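Serine protease inhibitor (Schistosoma haematobium, PDB 3STO) probably inhibits serine-type endopeptidases, as a member of the serpin family whose exposed reactive-centre loop serves as bait for the target protease. Local coordinates at residues L47-I52 with L188-Y193; E95-L100 with D140-L145; T226-M231 with P365-I370; E237-E242 with S280-N285. All coordinates share one frame; numbering follows the deposited sequence.

Contact 1 of 4, residues L47-I52 with L188-Y193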
loop_
_atom_site.group_PDB
_atom_site.type_symbol
_atom_site.label_atom_id
_atom_site.label_comp_id
_atom_site.label_asym_id
_atom_site.label_seq_id
_atom_site.Cartn_x
_atom_site.Cartn_y
_atom_site.Cartn_z
ATOM N N LEU A 47 -4.148 1.317 -7.629
ATOM C CA LEU A 47 -5.266 0.840 -8.459
ATOM C C LEU A 47 -6.542 1.692 -8.345
ATOM O O LEU A 47 -7.134 2.035 -9.352
ATOM C CB LEU A 47 -5.576 -0.630 -8.159
ATOM C CG LEU A 47 -6.585 -1.338 -9.068
ATOM C CD1 LEU A 47 -6.223 -2.788 -9.244
ATOM C CD2 LEU A 47 -7.989 -1.214 -8.518
ATOM N N PHE A 48 -6.965 2.026 -7.126
ATOM C CA PHE A 48 -8.144 2.870 -6.930
ATOM C C PHE A 48 -7.948 4.288 -7.478
ATOM O O PHE A 48 -8.860 4.866 -8.032
ATOM C CB PHE A 48 -8.512 2.983 -5.440
ATOM C CG PHE A 48 -8.932 1.681 -4.809
ATOM C CD1 PHE A 48 -8.968 0.504 -5.547
ATOM C CD2 PHE A 48 -9.306 1.633 -3.471
ATOM C CE1 PHE A 48 -9.360 -0.692 -4.957
ATOM C CE2 PHE A 48 -9.710 0.443 -2.877
ATOM C CZ PHE A 48 -9.731 -0.715 -3.615
ATOM N N THR A 49 -6.762 4.861 -7.294
ATOM C CA THR A 49 -6.492 6.225 -7.726
ATOM C C THR A 49 -6.442 6.328 -9.249
ATOM O O THR A 49 -7.124 7.151 -9.853
ATOM C CB THR A 49 -5.169 6.694 -7.193
ATOM O OG1 THR A 49 -5.231 6.729 -5.762
ATOM C CG2 THR A 49 -4.844 8.073 -7.760
ATOM N N LEU A 50 -5.624 5.477 -9.856
ATOM C CA LEU A 50 -5.641 5.268 -11.302
ATOM C C LEU A 50 -7.031 4.913 -11.822
ATOM O O LEU A 50 -7.529 5.488 -12.794
ATOM C CB LEU A 50 -4.716 4.118 -11.648
ATOM C CG LEU A 50 -4.036 4.300 -12.976
ATOM C CD1 LEU A 50 -3.483 5.713 -12.993
ATOM C CD2 LEU A 50 -2.953 3.266 -13.067
ATOM N N GLY A 51 -7.648 3.934 -11.187
ATOM C CA GLY A 51 -8.936 3.466 -11.624
ATOM C C GLY A 51 -9.990 4.547 -11.600
ATOM O O GLY A 51 -10.879 4.576 -12.445
ATOM N N ILE A 52 -9.919 5.444 -10.635
ATOM C CA ILE A 52 -10.973 6.435 -10.531
ATOM C C ILE A 52 -11.081 7.305 -11.820
ATOM O O ILE A 52 -12.185 7.597 -12.290
ATOM C CB ILE A 52 -10.823 7.252 -9.255
ATOM C CG1 ILE A 52 -12.177 7.739 -8.777
ATOM C CG2 ILE A 52 -9.834 8.399 -9.439
ATOM C CD1 ILE A 52 -12.126 8.223 -7.358
ATOM N N LEU A 188 -2.349 14.088 -8.079
ATOM C CA LEU A 188 -3.066 12.990 -7.424
ATOM C C LEU A 188 -2.276 12.512 -6.204
ATOM O O LEU A 188 -1.042 12.349 -6.274
ATOM C CB LEU A 188 -3.249 11.817 -8.377
ATOM C CG LEU A 188 -3.989 12.021 -9.695
ATOM C CD1 LEU A 188 -3.921 10.735 -10.508
ATOM C CD2 LEU A 188 -5.407 12.413 -9.415
ATOM N N VAL A 189 -3.000 12.309 -5.106
ATOM C CA VAL A 189 -2.448 11.902 -3.816
ATOM C C VAL A 189 -3.230 10.694 -3.272
ATOM O O VAL A 189 -4.434 10.764 -3.049
ATOM C CB VAL A 189 -2.478 13.058 -2.766
ATOM C CG1 VAL A 189 -1.748 12.645 -1.502
ATOM C CG2 VAL A 189 -1.816 14.308 -3.306
ATOM N N ASN A 190 -2.547 9.571 -3.094
ATOM C CA ASN A 190 -3.158 8.405 -2.458
ATOM C C ASN A 190 -2.682 8.156 -1.001
ATOM O O ASN A 190 -1.499 8.220 -0.682
ATOM C CB ASN A 190 -3.014 7.125 -3.311
ATOM C CG ASN A 190 -3.693 5.914 -2.640
ATOM O OD1 ASN A 190 -3.037 5.044 -2.051
ATOM N ND2 ASN A 190 -5.015 5.890 -2.692
ATOM N N VAL A 191 -3.648 7.916 -0.132
ATOM C CA VAL A 191 -3.416 7.598 1.258
ATOM C C VAL A 191 -4.060 6.250 1.571
ATOM O O VAL A 191 -5.238 6.006 1.251
ATOM C CB VAL A 191 -4.030 8.658 2.193
ATOM C CG1 VAL A 191 -4.007 8.171 3.637
ATOM C CG2 VAL A 191 -3.311 9.991 2.046
ATOM N N PHE A 192 -3.299 5.362 2.190
ATOM C CA PHE A 192 -3.880 4.080 2.574
ATOM C C PHE A 192 -3.623 3.803 4.040
ATOM O O PHE A 192 -2.502 3.480 4.450
ATOM C CB PHE A 192 -3.324 2.956 1.721
ATOM C CG PHE A 192 -4.213 1.747 1.650
ATOM C CD1 PHE A 192 -4.070 0.704 2.572
ATOM C CD2 PHE A 192 -5.175 1.638 0.637
ATOM C CE1 PHE A 192 -4.888 -0.424 2.480
ATOM C CE2 PHE A 192 -5.988 0.516 0.528
ATOM C CZ PHE A 192 -5.851 -0.522 1.443
ATOM N N TYR A 193 -4.683 3.946 4.820
ATOM C CA TYR A 193 -4.572 3.852 6.266
ATOM C C TYR A 193 -5.167 2.530 6.757
ATOM O O TYR A 193 -6.366 2.259 6.592
ATOM C CB TYR A 193 -5.274 5.056 6.912
ATOM C CG TYR A 193 -5.022 5.280 8.388
ATOM C CD1 TYR A 193 -3.779 5.657 8.851
ATOM C CD2 TYR A 193 -6.054 5.157 9.313
ATOM C CE1 TYR A 193 -3.560 5.893 10.213
ATOM C CE2 TYR A 193 -5.854 5.385 10.668
ATOM C CZ TYR A 193 -4.608 5.760 11.113
ATOM O OH TYR A 193 -4.411 5.988 12.465
#

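Contact 2 of 4, residues E95-L100 with D140-L145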
loop_
_atom_site.group_PDB
_atom_site.type_symbol
_atom_site.label_atom_id
_atom_site.label_comp_id
_atom_site.label_asym_id
_atom_site.label_seq_id
_atom_site.Cartn_x
_atom_site.Cartn_y
_atom_site.Cartn_z
ATOM N N GLU A 95 -16.055 -2.926 -6.083
ATOM C CA GLU A 95 -16.067 -4.206 -5.445
ATOM C C GLU A 95 -14.924 -4.249 -4.401
ATOM O O GLU A 95 -15.156 -4.552 -3.235
ATOM C CB GLU A 95 -15.893 -5.273 -6.507
ATOM C CG GLU A 95 -16.078 -6.677 -6.012
ATOM C CD GLU A 95 -17.531 -6.986 -5.707
ATOM O OE1 GLU A 95 -18.386 -6.083 -5.899
ATOM O OE2 GLU A 95 -17.804 -8.133 -5.277
ATOM N N LEU A 96 -13.713 -3.884 -4.811
ATOM C CA LEU A 96 -12.550 -3.897 -3.927
ATOM C C LEU A 96 -12.694 -2.905 -2.785
ATOM O O LEU A 96 -12.365 -3.186 -1.626
ATOM C CB LEU A 96 -11.268 -3.622 -4.715
ATOM C CG LEU A 96 -10.873 -4.732 -5.685
ATOM C CD1 LEU A 96 -9.704 -4.324 -6.611
ATOM C CD2 LEU A 96 -10.557 -6.000 -4.911
ATOM N N ASN A 97 -13.207 -1.741 -3.102
ATOM C CA ASN A 97 -13.446 -0.748 -2.064
ATOM C C ASN A 97 -14.498 -1.221 -1.041
ATOM O O ASN A 97 -14.313 -1.088 0.171
ATOM C CB ASN A 97 -13.851 0.592 -2.707
ATOM C CG ASN A 97 -13.912 1.714 -1.705
ATOM O OD1 ASN A 97 -12.882 2.085 -1.168
ATOM N ND2 ASN A 97 -15.105 2.245 -1.421
ATOM N N ASN A 98 -15.609 -1.765 -1.537
ATOM C CA ASN A 98 -16.632 -2.324 -0.662
ATOM C C ASN A 98 -16.118 -3.438 0.258
ATOM O O ASN A 98 -16.474 -3.498 1.433
ATOM C CB ASN A 98 -17.815 -2.870 -1.461
ATOM C CG ASN A 98 -18.704 -1.772 -2.014
ATOM O OD1 ASN A 98 -18.766 -0.672 -1.459
ATOM N ND2 ASN A 98 -19.401 -2.069 -3.115
ATOM N N SER A 99 -15.317 -4.326 -0.312
ATOM C CA SER A 99 -14.760 -5.444 0.407
ATOM C C SER A 99 -13.879 -4.941 1.531
ATOM O O SER A 99 -14.043 -5.362 2.656
ATOM C CB SER A 99 -13.966 -6.329 -0.530
ATOM O OG SER A 99 -13.597 -7.509 0.127
ATOM N N LEU A 100 -13.013 -3.970 1.248
ATOM C CA LEU A 100 -12.040 -3.508 2.238
ATOM C C LEU A 100 -12.640 -2.610 3.320
ATOM O O LEU A 100 -12.326 -2.761 4.524
ATOM C CB LEU A 100 -10.856 -2.815 1.551
ATOM C CG LEU A 100 -9.877 -3.711 0.786
ATOM C CD1 LEU A 100 -8.942 -2.877 -0.115
ATOM C CD2 LEU A 100 -9.087 -4.526 1.784
ATOM N N ASP A 140 -18.624 9.168 -5.275
ATOM C CA ASP A 140 -17.577 8.207 -4.928
ATOM C C ASP A 140 -17.100 8.401 -3.492
ATOM O O ASP A 140 -16.661 9.504 -3.095
ATOM C CB ASP A 140 -16.379 8.331 -5.862
ATOM C CG ASP A 140 -15.389 7.195 -5.686
ATOM O OD1 ASP A 140 -14.701 7.132 -4.637
ATOM O OD2 ASP A 140 -15.310 6.354 -6.603
ATOM N N SER A 141 -17.152 7.311 -2.737
ATOM C CA SER A 141 -16.907 7.344 -1.297
ATOM C C SER A 141 -15.478 7.708 -0.936
ATOM O O SER A 141 -15.242 8.622 -0.132
ATOM C CB SER A 141 -17.255 5.997 -0.671
ATOM O OG SER A 141 -17.168 6.083 0.730
ATOM N N GLU A 142 -14.523 6.990 -1.519
ATOM C CA GLU A 142 -13.130 7.209 -1.166
ATOM C C GLU A 142 -12.440 8.305 -2.000
ATOM O O GLU A 142 -11.287 8.635 -1.746
ATOM C CB GLU A 142 -12.320 5.902 -1.242
ATOM C CG GLU A 142 -13.020 4.615 -0.782
ATOM C CD GLU A 142 -13.560 4.610 0.685
ATOM O OE1 GLU A 142 -12.732 4.478 1.682
ATOM O OE2 GLU A 142 -14.853 4.686 0.854
ATOM N N GLY A 143 -13.138 8.881 -2.974
ATOM C CA GLY A 143 -12.535 9.902 -3.824
ATOM C C GLY A 143 -12.986 11.320 -3.529
ATOM O O GLY A 143 -14.154 11.561 -3.209
ATOM N N GLU A 144 -12.068 12.274 -3.651
ATOM C CA GLU A 144 -12.417 13.661 -3.402
ATOM C C GLU A 144 -11.707 14.616 -4.364
ATOM O O GLU A 144 -10.486 14.580 -4.540
ATOM C CB GLU A 144 -12.124 14.023 -1.955
ATOM C CG GLU A 144 -12.588 15.390 -1.499
ATOM C CD GLU A 144 -12.343 15.627 0.004
ATOM O OE1 GLU A 144 -11.950 14.670 0.725
ATOM O OE2 GLU A 144 -12.541 16.776 0.464
ATOM N N LEU A 145 -12.494 15.486 -4.980
ATOM C CA LEU A 145 -11.974 16.466 -5.910
ATOM C C LEU A 145 -11.793 17.751 -5.137
ATOM O O LEU A 145 -12.671 18.151 -4.390
ATOM C CB LEU A 145 -12.983 16.674 -7.040
ATOM C CG LEU A 145 -12.539 17.295 -8.368
ATOM C CD1 LEU A 145 -13.750 17.854 -9.054
ATOM C CD2 LEU A 145 -11.526 18.389 -8.207
#

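Contact 3 of 4, residues T226-M231 with P365-I370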
loop_
_atom_site.group_PDB
_atom_site.type_symbol
_atom_site.label_atom_id
_atom_site.label_comp_id
_atom_site.label_asym_id
_atom_site.label_seq_id
_atom_site.Cartn_x
_atom_site.Cartn_y
_atom_site.Cartn_z
ATOM N N THR A 226 8.536 -8.816 22.652
ATOM C CA THR A 226 8.789 -10.240 22.805
ATOM C C THR A 226 7.493 -10.904 23.228
ATOM O O THR A 226 6.701 -10.320 23.948
ATOM C CB THR A 226 9.918 -10.536 23.865
ATOM O OG1 THR A 226 9.501 -10.030 25.110
ATOM C CG2 THR A 226 11.232 -9.815 23.541
ATOM N N GLN A 227 7.289 -12.130 22.770
ATOM C CA GLN A 227 6.147 -12.909 23.177
ATOM C C GLN A 227 6.308 -14.387 22.795
ATOM O O GLN A 227 7.013 -14.751 21.825
ATOM C CB GLN A 227 4.859 -12.263 22.633
ATOM C CG GLN A 227 3.812 -13.178 22.033
ATOM C CD GLN A 227 2.747 -12.392 21.238
ATOM O OE1 GLN A 227 2.715 -12.457 20.012
ATOM N NE2 GLN A 227 1.885 -11.650 21.939
ATOM N N GLU A 228 5.713 -15.256 23.607
ATOM C CA GLU A 228 5.671 -16.651 23.234
ATOM C C GLU A 228 4.224 -16.972 23.011
ATOM O O GLU A 228 3.365 -16.534 23.762
ATOM C CB GLU A 228 6.291 -17.526 24.294
ATOM C CG GLU A 228 7.546 -16.941 24.911
ATOM C CD GLU A 228 7.701 -17.358 26.373
ATOM O OE1 GLU A 228 8.015 -18.553 26.622
ATOM O OE2 GLU A 228 7.482 -16.496 27.267
ATOM N N GLY A 229 3.947 -17.698 21.946
ATOM C CA GLY A 229 2.582 -17.830 21.497
ATOM C C GLY A 229 2.375 -18.827 20.385
ATOM O O GLY A 229 3.318 -19.382 19.820
ATOM N N VAL A 230 1.108 -19.079 20.099
ATOM C CA VAL A 230 0.758 -19.979 19.040
ATOM C C VAL A 230 0.615 -19.103 17.821
ATOM O O VAL A 230 -0.015 -18.046 17.882
ATOM C CB VAL A 230 -0.561 -20.696 19.358
ATOM C CG1 VAL A 230 -1.026 -21.530 18.167
ATOM C CG2 VAL A 230 -0.345 -21.576 20.547
HETATM N N MSE A 231 1.248 -19.502 16.727
HETATM C CA MSE A 231 1.011 -18.805 15.471
HETATM C C MSE A 231 1.398 -19.665 14.294
HETATM O O MSE A 231 2.028 -20.709 14.457
HETATM C CB MSE A 231 1.676 -17.418 15.439
HETATM C CG MSE A 231 3.181 -17.374 15.698
HETATM SE SE MSE A 231 3.906 -15.523 16.109
HETATM C CE MSE A 231 3.931 -15.604 18.106
ATOM N N PRO A 365 2.071 -12.188 32.803
ATOM C CA PRO A 365 3.031 -13.199 33.269
ATOM C C PRO A 365 3.815 -13.804 32.111
ATOM O O PRO A 365 3.299 -13.854 30.991
ATOM C CB PRO A 365 2.126 -14.275 33.877
ATOM C CG PRO A 365 0.895 -14.218 33.035
ATOM C CD PRO A 365 0.715 -12.749 32.654
ATOM N N PHE A 366 5.039 -14.251 32.372
ATOM C CA PHE A 366 5.788 -15.032 31.387
ATOM C C PHE A 366 5.021 -16.296 31.042
ATOM O O PHE A 366 4.290 -16.829 31.876
ATOM C CB PHE A 366 7.202 -15.355 31.891
ATOM C CG PHE A 366 8.072 -14.144 32.005
ATOM C CD1 PHE A 366 8.728 -13.637 30.881
ATOM C CD2 PHE A 366 8.193 -13.471 33.210
ATOM C CE1 PHE A 366 9.516 -12.487 30.960
ATOM C CE2 PHE A 366 8.979 -12.322 33.304
ATOM C CZ PHE A 366 9.641 -11.829 32.170
ATOM N N SER A 367 5.170 -16.763 29.807
ATOM C CA SER A 367 4.454 -17.956 29.368
ATOM C C SER A 367 5.055 -19.199 29.991
ATOM O O SER A 367 6.274 -19.339 30.075
ATOM C CB SER A 367 4.448 -18.087 27.836
ATOM O OG SER A 367 3.352 -17.395 27.241
ATOM N N ALA A 368 4.182 -20.098 30.433
ATOM C CA ALA A 368 4.611 -21.401 30.911
ATOM C C ALA A 368 5.127 -22.211 29.715
ATOM O O ALA A 368 5.756 -23.252 29.871
ATOM C CB ALA A 368 3.442 -22.115 31.606
ATOM N N ILE A 369 4.860 -21.708 28.514
ATOM C CA ILE A 369 5.219 -22.391 27.270
ATOM C C ILE A 369 6.718 -22.465 27.004
ATOM O O ILE A 369 7.478 -21.527 27.284
ATOM C CB ILE A 369 4.576 -21.679 26.075
ATOM C CG1 ILE A 369 3.066 -21.615 26.264
ATOM C CG2 ILE A 369 4.925 -22.365 24.774
ATOM C CD1 ILE A 369 2.397 -20.677 25.281
ATOM N N ILE A 370 7.129 -23.591 26.436
ATOM C CA ILE A 370 8.472 -23.730 25.900
ATOM C C ILE A 370 8.398 -23.865 24.366
ATOM O O ILE A 370 8.169 -24.949 23.839
ATOM C CB ILE A 370 9.175 -24.938 26.514
ATOM C CG1 ILE A 370 10.479 -25.227 25.763
ATOM C CG2 ILE A 370 8.235 -26.128 26.513
ATOM C CD1 ILE A 370 11.304 -26.347 26.358
#

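Contact 4 of 4, residues E237-E242 with S280-N285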
loop_
_atom_site.group_PDB
_atom_site.type_symbol
_atom_site.label_atom_id
_atom_site.label_comp_id
_atom_site.label_asym_id
_atom_site.label_seq_id
_atom_site.Cartn_x
_atom_site.Cartn_y
_atom_site.Cartn_z
ATOM N N GLU A 237 13.711 -23.608 3.545
ATOM C CA GLU A 237 15.159 -23.747 3.503
ATOM C C GLU A 237 15.731 -23.426 2.138
ATOM O O GLU A 237 16.767 -22.774 2.021
ATOM C CB GLU A 237 15.540 -25.167 3.884
ATOM C CG GLU A 237 15.660 -25.410 5.371
ATOM C CD GLU A 237 17.052 -25.065 5.888
ATOM O OE1 GLU A 237 17.869 -24.542 5.091
ATOM O OE2 GLU A 237 17.335 -25.323 7.082
ATOM N N ASP A 238 15.046 -23.902 1.109
ATOM C CA ASP A 238 15.470 -23.705 -0.267
ATOM C C ASP A 238 15.385 -22.246 -0.722
ATOM O O ASP A 238 16.229 -21.790 -1.464
ATOM C CB ASP A 238 14.652 -24.606 -1.189
ATOM C CG ASP A 238 15.150 -26.047 -1.191
ATOM O OD1 ASP A 238 14.844 -26.765 -2.169
ATOM O OD2 ASP A 238 15.850 -26.463 -0.227
ATOM N N GLU A 239 14.393 -21.500 -0.266
ATOM C CA GLU A 239 14.346 -20.079 -0.581
ATOM C C GLU A 239 15.135 -19.255 0.432
ATOM O O GLU A 239 15.265 -18.052 0.302
ATOM C CB GLU A 239 12.896 -19.591 -0.639
ATOM C CG GLU A 239 12.052 -20.319 -1.670
ATOM C CD GLU A 239 11.310 -21.523 -1.128
ATOM O OE1 GLU A 239 11.791 -22.184 -0.175
ATOM O OE2 GLU A 239 10.236 -21.818 -1.671
ATOM N N GLY A 240 15.642 -19.904 1.462
ATOM C CA GLY A 240 16.428 -19.216 2.465
ATOM C C GLY A 240 15.708 -18.305 3.441
ATOM O O GLY A 240 16.327 -17.368 3.969
ATOM N N PHE A 241 14.427 -18.581 3.723
ATOM C CA PHE A 241 13.705 -17.805 4.757
ATOM C C PHE A 241 12.681 -18.604 5.594
ATOM O O PHE A 241 12.388 -19.770 5.330
ATOM C CB PHE A 241 13.056 -16.573 4.115
ATOM C CG PHE A 241 12.095 -16.905 2.987
ATOM C CD1 PHE A 241 10.861 -17.523 3.245
ATOM C CD2 PHE A 241 12.397 -16.578 1.688
ATOM C CE1 PHE A 241 9.966 -17.818 2.225
ATOM C CE2 PHE A 241 11.512 -16.871 0.655
ATOM C CZ PHE A 241 10.295 -17.508 0.920
ATOM N N GLU A 242 12.146 -17.959 6.611
ATOM C CA GLU A 242 11.088 -18.542 7.417
ATOM C C GLU A 242 10.039 -17.467 7.604
ATOM O O GLU A 242 10.348 -16.287 7.500
ATOM C CB GLU A 242 11.613 -19.091 8.780
ATOM C CG GLU A 242 12.436 -18.101 9.645
ATOM C CD GLU A 242 13.142 -18.754 10.893
ATOM O OE1 GLU A 242 12.854 -19.925 11.253
ATOM O OE2 GLU A 242 13.991 -18.087 11.540
ATOM N N SER A 280 0.481 -15.842 -1.173
ATOM C CA SER A 280 -0.613 -16.712 -0.738
ATOM C C SER A 280 -0.241 -18.186 -0.753
ATOM O O SER A 280 -0.704 -18.928 0.100
ATOM C CB SER A 280 -1.898 -16.463 -1.544
ATOM O OG SER A 280 -1.715 -16.750 -2.913
ATOM N N GLU A 281 0.597 -18.596 -1.706
ATOM C CA GLU A 281 1.101 -19.970 -1.770
ATOM C C GLU A 281 1.966 -20.324 -0.579
ATOM O O GLU A 281 2.004 -21.488 -0.191
ATOM C CB GLU A 281 1.909 -20.214 -3.057
ATOM C CG GLU A 281 1.064 -20.120 -4.335
ATOM C CD GLU A 281 1.845 -20.436 -5.602
ATOM O OE1 GLU A 281 2.945 -21.022 -5.478
ATOM O OE2 GLU A 281 1.361 -20.103 -6.720
ATOM N N TYR A 282 2.673 -19.323 -0.024
ATOM C CA TYR A 282 3.480 -19.513 1.179
ATOM C C TYR A 282 2.600 -19.465 2.395
ATOM O O TYR A 282 2.727 -20.296 3.282
ATOM C CB TYR A 282 4.624 -18.489 1.277
ATOM C CG TYR A 282 5.660 -18.788 0.250
ATOM C CD1 TYR A 282 5.455 -18.446 -1.078
ATOM C CD2 TYR A 282 6.781 -19.500 0.569
ATOM C CE1 TYR A 282 6.391 -18.760 -2.070
ATOM C CE2 TYR A 282 7.724 -19.831 -0.400
ATOM C CZ TYR A 282 7.527 -19.459 -1.725
ATOM O OH TYR A 282 8.462 -19.778 -2.699
ATOM N N VAL A 283 1.701 -18.494 2.444
ATOM C CA VAL A 283 0.828 -18.370 3.600
ATOM C C VAL A 283 -0.046 -19.620 3.796
ATOM O O VAL A 283 -0.271 -20.049 4.940
ATOM C CB VAL A 283 0.021 -17.044 3.547
ATOM C CG1 VAL A 283 -0.972 -16.930 4.709
ATOM C CG2 VAL A 283 0.977 -15.859 3.582
ATOM N N LYS A 284 -0.493 -20.229 2.688
ATOM C CA LYS A 284 -1.290 -21.455 2.759
ATOM C C LYS A 284 -0.526 -22.612 3.404
ATOM O O LYS A 284 -1.142 -23.490 3.980
ATOM C CB LYS A 284 -1.803 -21.888 1.380
ATOM N N ASN A 285 0.801 -22.620 3.316
ATOM C CA ASN A 285 1.579 -23.733 3.863
ATOM C C ASN A 285 2.152 -23.576 5.278
ATOM O O ASN A 285 2.902 -24.428 5.757
ATOM C CB ASN A 285 2.665 -24.183 2.870
ATOM C CG ASN A 285 2.068 -24.809 1.603
ATOM O OD1 ASN A 285 0.966 -25.375 1.629
ATOM N ND2 ASN A 285 2.786 -24.697 0.494
#

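Contact 1 of 4, residues L47-I52 with L188-Y193
Thr49, in a buried turn of helix 43-55, meets Leu188 and Asn190 on strand 186-197 of the central serpin sheet, sheet A in family terms. The nearest CA atoms, of Thr49 and Asn190, are 6.6 Å apart, and the threonine divides its two branches between an apolar and a polar neighbour. Its methyl, CG2, is anti to the backbone N and lies alongside the leucine, pointing the opposite way, with CG2 3.9 Å from Leu188 CD1. Its hydroxyl takes the other direction (chi1 -64°, OG1 beside the backbone N) and sits over the root of the asparagine, 3.3 Å from Asn190 CB and 3.2 Å from Asn190 ND2.

This threonine is the tight part. The looser part lies toward Phe48 of the helix and Phe192 of the strand, where neither ring makes close contact with the opposing segment. That margin is not a solvent side, since both rings are buried and Ile117 of strand 112-124 touches both. Phe340 of strand 339-348 touches Thr49, Leu50 and Leu188.

The polar ends find firmer partners nearby. Thr49 OG1 is hydrogen-bonded to Thr119 OG1 and to Gly45 O one helical turn back, while Asn190 OD1 bonds Gln342 NE2 and Asn190 ND2 makes a weak bond to Thr119 OG1. Helix and three strands are thus joined through a small polar cluster inside an apolar core. Its position is consistent with the serpin shutter region, where sheet A parts to admit the reactive-centre loop, so the chemistry implies directional bonds at a place that probably has to rearrange.

Contact 2 of 4, residues E95-L100 with D140-L145
The serpin helical subdomain meets the edge of sheet A here: Asn97 on helix 82-101 reaches Glu142 in the turn that leads into strand 143-148, which runs parallel to strand 112-124. The elements stand well apart, with Asn97 CA and Glu142 CA, the closest such pair, at 8.0 Å, and the side chains of Asn97 and Glu142 span the gap. Asn97 extends with CG anti to its backbone N (chi1 -171°), which carries the amide across to the glutamate.

A single hydrogen bond links amide and carboxylate, from Asn97 ND2 to Glu142 OE2 over 3.3 Å; it is weak, and its details are doubtful. The amide oxygen lies implausibly close to the glutamate CG in the model, so the exact placing of both groups is uncertain and only the general approach is secure.

What steadies the glutamate is local. Its chain bends at chi2, and Ser141 OG donates to the same OE2 over a shorter path, so that one carboxylate oxygen receives both donors. The turn also has a second tie to helix 82-101, because Asp140 OD1 is hydrogen-bonded to Tyr93 OH; that oxygen accepts a weak bond of 2.9 Å from Gly143 N as well. Ile117 of strand 112-124 packs against both Asn97 and Glu142, filling in on the sheet side. Ser141 itself is exposed, so the polar bridge lies at the margin of the core. Its shortest bond is Ser141 OG to Glu142 OE2, 2.7 Å, with the donor almost in line with the carboxylate C-O bond.

Contact 3 of 4, residues T226-M231 with P365-I370
Glu228, on strand 218-236, lays its carboxylate against the backbone of the loop around Ser367. The one hydrogen bond across the contact is weak: Ser367 N donates to Glu228 OE2 over 3.4 Å, with an N-H...O angle of 147°. The serine CB packs beside the same carboxylate, 3.6 Å from Glu228 CD, and Ser367 OG lies 3.6 Å from the backbone Glu228 O.

The second carboxylate oxygen is less comfortably placed. Glu228 OE1 stands 3.1 Å from Ile369 O; both are acceptors and the pair is not hydrogen-bonded. Such closeness of oxygens may raise the acid's pKa. Ile369 CD1 comes 4.5 Å from the backbone Glu228 O.

One shell further out, the shape of the glutamate explains its reach. CG is anti to the carbonyl carbon (chi1 -40°) and the chain bends at chi2, turning the acid toward the loop; Pro371 touches it as well. The strand beneath is firmly set, with Gln227, Gly229 and selenomethionine 231 bonding through their backbones to strand 287-305. The loop is held less evenly: Phe366 meets the ring of Tyr206, whose carbonyl oxygen also accepts from Thr226 OG1, but Pro365 is poorly ordered and residues 358-364 before it are not modelled.

This is a surface contact whose centre lies about 31 Å from the centre of the chain. A segment leaving strand 352-353 and re-entering the body at strand 373-376 is consistent with the C-terminal part of the reactive-centre loop, here resting against strand 218-236, which beside strand 287-305 probably belongs to serpin sheet C.

Contact 4 of 4, residues E237-E242 with S280-N285
Tyr282 OH donates a hydrogen bond of 2.9 Å to Glu239 OE2, the shortest polar link between helix 279-283 and the turn preceding strand 241-247. The two side chains approach from opposite directions. The carboxylate oxygen lies at the rim of the tyrosine ring, near its plane, and the two flat groups are inclined by 68°. On the acid, the hydroxyl arrives on the anti side, 29° out of the carboxylate plane, a geometry commonly less favourable than a syn approach in the plane. OE2 also lies 3.4 Å from Tyr282 CE2, beside the hydroxyl along the ring edge.

Beside this bond the contact becomes apolar. Phe241 CZ packs 3.7 Å from Tyr282 CE2, with the ring centroids 5.7 Å apart and the planes at 54°, an oblique pair that fits neither a stack nor a T-shape. The tyrosine carbon comes to the edge of the phenylalanine ring. Phe241 gets there through a first torsion that sets CG between its backbone N and carbonyl carbon. Leu272 of helix 269-273 touches both rings and Phe236 meets Tyr282 edge-to-face, while Lys277 touches both Tyr282 and Glu239.

The turn that presents Glu239 is itself well defined. Gly240 has a positive phi and, with Phe241, faces Phe236 across the antiparallel pair of strands 218-236 and 241-247. Gly240 O is hydrogen-bonded to Asn267 ND2, and Glu239 pairs through its backbone with Gly268. This is a G1 beta bulge at the turn of a hairpin in serpin sheet B, covered by the small helices that follow strand 253-260.

Overall arrangement
Burial and chemistry change together across the four sites. Contact 1 is the core one, its threonine and asparagine sharing a polar cluster against sheet A. Contact 2 adjoins it, with centres 9 Å apart: Phe48 packs on Leu96 and Asn97, and Ile52 on Asp140 and Gly143, yet its own link is a weak, part-buried amide-carboxylate bridge. Contacts 3 and 4 lie at the other end of the molecule, their centres about 23 Å apart without touching, and draw on the consecutive, paired strands 218-236 and 241-247. Contact 4 mixes a clear hydrogen bond with aromatic packing, whereas contact 3 is a weakly bonded surface meeting with a partly disordered loop.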